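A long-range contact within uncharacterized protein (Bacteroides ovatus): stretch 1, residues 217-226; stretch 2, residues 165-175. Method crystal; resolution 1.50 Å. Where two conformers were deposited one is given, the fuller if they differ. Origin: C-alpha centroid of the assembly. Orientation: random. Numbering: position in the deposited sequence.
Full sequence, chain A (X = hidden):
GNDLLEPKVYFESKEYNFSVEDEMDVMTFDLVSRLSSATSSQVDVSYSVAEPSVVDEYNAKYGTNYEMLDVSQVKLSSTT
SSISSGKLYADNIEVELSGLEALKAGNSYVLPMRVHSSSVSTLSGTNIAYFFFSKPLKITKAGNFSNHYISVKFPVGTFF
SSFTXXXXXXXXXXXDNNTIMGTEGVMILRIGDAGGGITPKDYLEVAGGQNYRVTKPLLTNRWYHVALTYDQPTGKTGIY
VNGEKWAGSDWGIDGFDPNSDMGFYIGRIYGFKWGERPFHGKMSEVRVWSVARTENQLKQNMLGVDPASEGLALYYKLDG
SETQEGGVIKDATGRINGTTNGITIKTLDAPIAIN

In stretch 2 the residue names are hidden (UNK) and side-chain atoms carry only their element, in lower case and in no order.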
# COMPACT_ATOMS: atom_id res chain seq x y z
N PRO A 217 9.20 17.27 17.37
CA PRO A 217 8.19 17.94 16.53
C PRO A 217 8.10 17.37 15.11
O PRO A 217 9.05 16.76 14.61
CB PRO A 217 8.68 19.39 16.48
CG PRO A 217 10.18 19.27 16.60
CD PRO A 217 10.41 18.11 17.53
N LEU A 218 6.95 17.59 14.48
CA LEU A 218 6.81 17.41 13.05
C LEU A 218 7.13 18.71 12.34
O LEU A 218 6.89 19.81 12.87
CB LEU A 218 5.38 17.00 12.67
CG LEU A 218 4.88 15.71 13.26
CD1 LEU A 218 3.48 15.44 12.75
CD2 LEU A 218 5.82 14.55 12.89
N LEU A 219 7.71 18.59 11.15
CA LEU A 219 7.90 19.71 10.24
C LEU A 219 6.66 19.96 9.40
O LEU A 219 5.82 19.08 9.22
CB LEU A 219 9.07 19.42 9.29
CG LEU A 219 10.48 19.36 9.87
CD1 LEU A 219 11.39 18.65 8.86
CD2 LEU A 219 11.00 20.73 10.12
N THR A 220 6.57 21.18 8.86
CA THR A 220 5.61 21.49 7.82
C THR A 220 6.17 21.06 6.46
O THR A 220 7.37 20.82 6.29
CB THR A 220 5.32 23.01 7.72
OG1 THR A 220 6.52 23.71 7.33
CG2 THR A 220 4.81 23.56 9.03
N ASN A 221 5.27 20.95 5.48
CA ASN A 221 5.64 20.72 4.09
C ASN A 221 6.45 19.43 3.94
O ASN A 221 7.42 19.38 3.17
CB ASN A 221 6.44 21.91 3.53
CG ASN A 221 6.59 21.86 2.01
OD1 ASN A 221 5.71 21.37 1.30
ND2 ASN A 221 7.71 22.36 1.52
N ARG A 222 6.04 18.40 4.69
CA ARG A 222 6.69 17.09 4.65
C ARG A 222 5.61 16.05 4.87
O ARG A 222 4.78 16.18 5.79
CB ARG A 222 7.75 17.02 5.76
CG ARG A 222 8.39 15.69 5.87
CD ARG A 222 9.65 15.76 6.64
NE ARG A 222 10.10 14.41 6.95
CZ ARG A 222 11.21 14.13 7.60
NH1 ARG A 222 12.01 15.12 8.00
NH2 ARG A 222 11.51 12.87 7.85
N TRP A 223 5.60 15.00 4.05
CA TRP A 223 4.70 13.88 4.30
C TRP A 223 5.21 13.00 5.44
O TRP A 223 6.38 12.65 5.48
CB TRP A 223 4.53 13.02 3.06
CG TRP A 223 3.65 13.66 2.04
CD1 TRP A 223 4.05 14.31 0.89
CD2 TRP A 223 2.23 13.76 2.09
NE1 TRP A 223 2.94 14.80 0.25
CE2 TRP A 223 1.82 14.49 0.97
CE3 TRP A 223 1.26 13.30 2.99
CZ2 TRP A 223 0.47 14.76 0.72
CZ3 TRP A 223 -0.07 13.56 2.73
CH2 TRP A 223 -0.46 14.30 1.61
N TYR A 224 4.28 12.65 6.33
CA TYR A 224 4.51 11.68 7.39
C TYR A 224 3.39 10.66 7.39
O TYR A 224 2.22 11.02 7.19
CB TYR A 224 4.48 12.34 8.76
CG TYR A 224 5.59 13.30 9.07
CD1 TYR A 224 6.79 12.86 9.57
CD2 TYR A 224 5.43 14.67 8.89
CE1 TYR A 224 7.80 13.74 9.88
CE2 TYR A 224 6.41 15.56 9.19
CZ TYR A 224 7.60 15.10 9.69
OH TYR A 224 8.59 16.02 10.02
N HIS A 225 3.72 9.41 7.68
CA HIS A 225 2.68 8.46 8.05
C HIS A 225 2.54 8.48 9.56
O HIS A 225 3.55 8.36 10.27
CB HIS A 225 3.02 7.06 7.57
CG HIS A 225 1.90 6.10 7.78
ND1 HIS A 225 1.87 5.19 8.82
CD2 HIS A 225 0.75 5.91 7.08
CE1 HIS A 225 0.74 4.50 8.76
NE2 HIS A 225 0.05 4.91 7.71
N VAL A 226 1.32 8.64 10.04
CA VAL A 226 1.08 8.70 11.48
C VAL A 226 0.03 7.66 11.85
O VAL A 226 -0.90 7.41 11.10
CB VAL A 226 0.66 10.09 11.96
CG1 VAL A 226 1.73 11.15 11.61
CG2 VAL A 226 -0.69 10.50 11.43
N UNK A 165 -5.97 4.25 14.37
CA UNK A 165 -6.18 5.39 13.49
C UNK A 165 -4.89 5.51 12.69
O UNK A 165 -3.81 5.43 13.27
c UNK A 165 -6.29 6.71 14.25
o UNK A 165 -10.70 7.69 17.73
c UNK A 165 -7.47 8.05 16.03
c UNK A 165 -7.47 6.94 15.17
c UNK A 165 -9.63 7.46 16.88
c UNK A 165 -8.57 6.09 15.20
c UNK A 165 -8.54 8.30 16.89
c UNK A 165 -9.65 6.34 16.04
N UNK A 166 -4.98 5.76 11.40
CA UNK A 166 -3.76 6.05 10.63
C UNK A 166 -4.05 6.97 9.47
O UNK A 166 -5.18 7.05 8.99
o UNK A 166 -1.84 2.87 8.48
o UNK A 166 -3.69 1.71 8.31
c UNK A 166 -3.06 2.75 8.65
c UNK A 166 -3.02 4.80 10.14
c UNK A 166 -3.84 3.94 9.22
N UNK A 167 -3.03 7.70 9.05
CA UNK A 167 -3.14 8.61 7.90
C UNK A 167 -1.77 9.01 7.43
O UNK A 167 -0.80 9.05 8.21
c UNK A 167 -3.89 9.85 8.27
N UNK A 168 -1.69 9.36 6.15
CA UNK A 168 -0.58 10.17 5.63
C UNK A 168 -1.00 11.62 5.76
O UNK A 168 -2.11 12.00 5.34
c UNK A 168 1.71 8.32 4.30
c UNK A 168 0.04 8.07 2.42
c UNK A 168 -0.29 9.86 4.16
c UNK A 168 0.24 8.46 3.90
N UNK A 169 -0.12 12.45 6.33
CA UNK A 169 -0.40 13.87 6.53
C UNK A 169 0.76 14.72 6.08
O UNK A 169 1.92 14.32 6.07
c UNK A 169 0.27 14.53 10.32
c UNK A 169 0.49 14.01 8.91
c UNK A 169 -1.93 13.39 8.48
c UNK A 169 -0.73 14.21 8.02
N UNK A 170 0.41 15.94 5.69
CA UNK A 170 1.37 16.96 5.29
C UNK A 170 0.83 18.28 5.77
O UNK A 170 -0.19 18.77 5.28
c UNK A 170 2.66 17.86 3.32
o UNK A 170 2.84 18.95 3.86
n UNK A 170 3.45 17.41 2.36
c UNK A 170 1.56 16.95 3.78
N UNK A 171 1.49 18.86 6.77
CA UNK A 171 0.99 20.04 7.44
C UNK A 171 1.45 21.33 6.75
O UNK A 171 2.65 21.52 6.52
c UNK A 171 1.09 18.80 9.61
c UNK A 171 1.50 20.06 8.89
c UNK A 171 0.96 21.26 9.64
N UNK A 172 0.50 22.21 6.45
CA UNK A 172 0.83 23.51 5.90
C UNK A 172 1.38 24.46 6.97
O UNK A 172 2.38 25.17 6.76
c UNK A 172 -0.38 24.16 5.23
c UNK A 172 -0.73 23.53 3.88
o UNK A 172 0.18 23.02 3.19
o UNK A 172 -1.91 23.59 3.50
N UNK A 173 0.69 24.49 8.11
CA UNK A 173 1.12 25.24 9.28
C UNK A 173 0.43 24.71 10.51
O UNK A 173 -0.64 24.10 10.44
o UNK A 173 -4.43 28.75 8.64
c UNK A 173 -1.29 27.64 10.08
c UNK A 173 0.86 26.73 9.12
c UNK A 173 -2.58 28.15 9.96
c UNK A 173 -0.57 27.19 8.98
c UNK A 173 -1.17 27.27 7.74
c UNK A 173 -2.46 27.76 7.60
c UNK A 173 -3.16 28.20 8.72
N UNK A 174 1.05 24.96 11.66
CA UNK A 174 0.54 24.52 12.94
C UNK A 174 -0.06 25.70 13.69
O UNK A 174 0.60 26.73 13.91
c UNK A 174 2.35 22.73 13.24
c UNK A 174 1.67 23.94 13.81
c UNK A 174 1.83 21.45 13.41
c UNK A 174 3.54 22.87 12.55
c UNK A 174 3.66 20.53 12.14
c UNK A 174 4.18 21.78 12.00
c UNK A 174 2.46 20.35 12.83
N UNK A 175 -1.32 25.55 14.05
CA UNK A 175 -1.90 26.38 15.09
C UNK A 175 -1.71 25.69 16.44
O UNK A 175 -0.99 24.69 16.53
c UNK A 175 -5.04 27.68 13.17
c UNK A 175 -2.87 28.82 13.52
c UNK A 175 -3.38 26.63 14.76
c UNK A 175 -3.57 27.45 13.47
O HOH W 1 5.44 18.54 0.44
O HOH W 2 4.08 18.02 7.49

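Position 165 carries one carbon, then a ring of six carbons bearing one oxygen. The end of the side chain leads away from stretch 1. It is Tyr165.

Position 166 has three carbons, the third carrying two oxygens. One oxygen lies near His225 NE2. A carboxylate at the end of a three-carbon chain is Glu166. His225 NE2 donates to Glu166 OE1 at 2.9 Å, but the angle of 122° makes the hydrogen bond weak.

Position 167 has a single side-chain carbon, on the same face as Val226. It is Ala167. Its backbone forms two hydrogen bonds with Val226: Ala167 N to Val226 O is 3.0 Å and Val226 N to Ala167 O is 2.8 Å.

Position 168 has four carbons, forked at the second, lying near His225 and Trp223. That is Leu168. Its CD2 lies 3.7 Å from His225 CB, and its CB lies 4.0 Å from Trp223 CE3.

Position 169 also has four carbons, but the fork is at the first and one arm is two carbons long. They lie near Val226 and Leu218. This is Ile169. Its CD1 sits 3.9 Å from Val226 CG1 and 4.1 Å from Leu218 CD1. Its backbone forms two hydrogen bonds with Tyr224: Ile169 N to Tyr224 O and Tyr224 N to Ile169 O, both 2.9 Å.

Position 170 has two carbons, the second carrying one oxygen and one nitrogen. The side chain lies over the Trp223 ring. The amide identifies Asn170. Its CB is 3.6 Å from the centroid of the six-membered ring, a CH-pi contact. Asn170 ND2 donates to water 1, which donates to Asn221 OD1.

Position 171 has one carbon carrying two more, near Leu219 O. It is Val171. Asn221 N donates to Val171 O at 2.9 Å.

Position 172 has two carbons, the second carrying two oxygens, pointing away from stretch 1: Asp172.

Position 173 has one carbon and a six-carbon ring bearing an oxygen, also directed away at its first carbon: Tyr173.

Position 174 has one carbon and a bare six-carbon ring near Leu218 and Thr220. It is Phe174. Its CZ is 4.0 Å from Leu218 CB, and its CE2 is 3.5 Å from Thr220 CG2.

Position 175 has four carbons, forked at the second. It is Leu175, and it does not reach stretch 1.

The contact is an antiparallel strand pairing extended by a loop. Backbone N-H and C=O groups of Ala167 and Val226, and of Ile169 and Tyr224, satisfy each other. These hydrogen bonds set the register. Ile169 is thereby held against Val226 and Leu218 on one face, while Leu168 meets His225 on the other. Where Val171 meets the loop, water 2 links Val171 N to Leu219 O and Arg222 O.

Stretch 2, residues 165-175: YEALINVDYFL
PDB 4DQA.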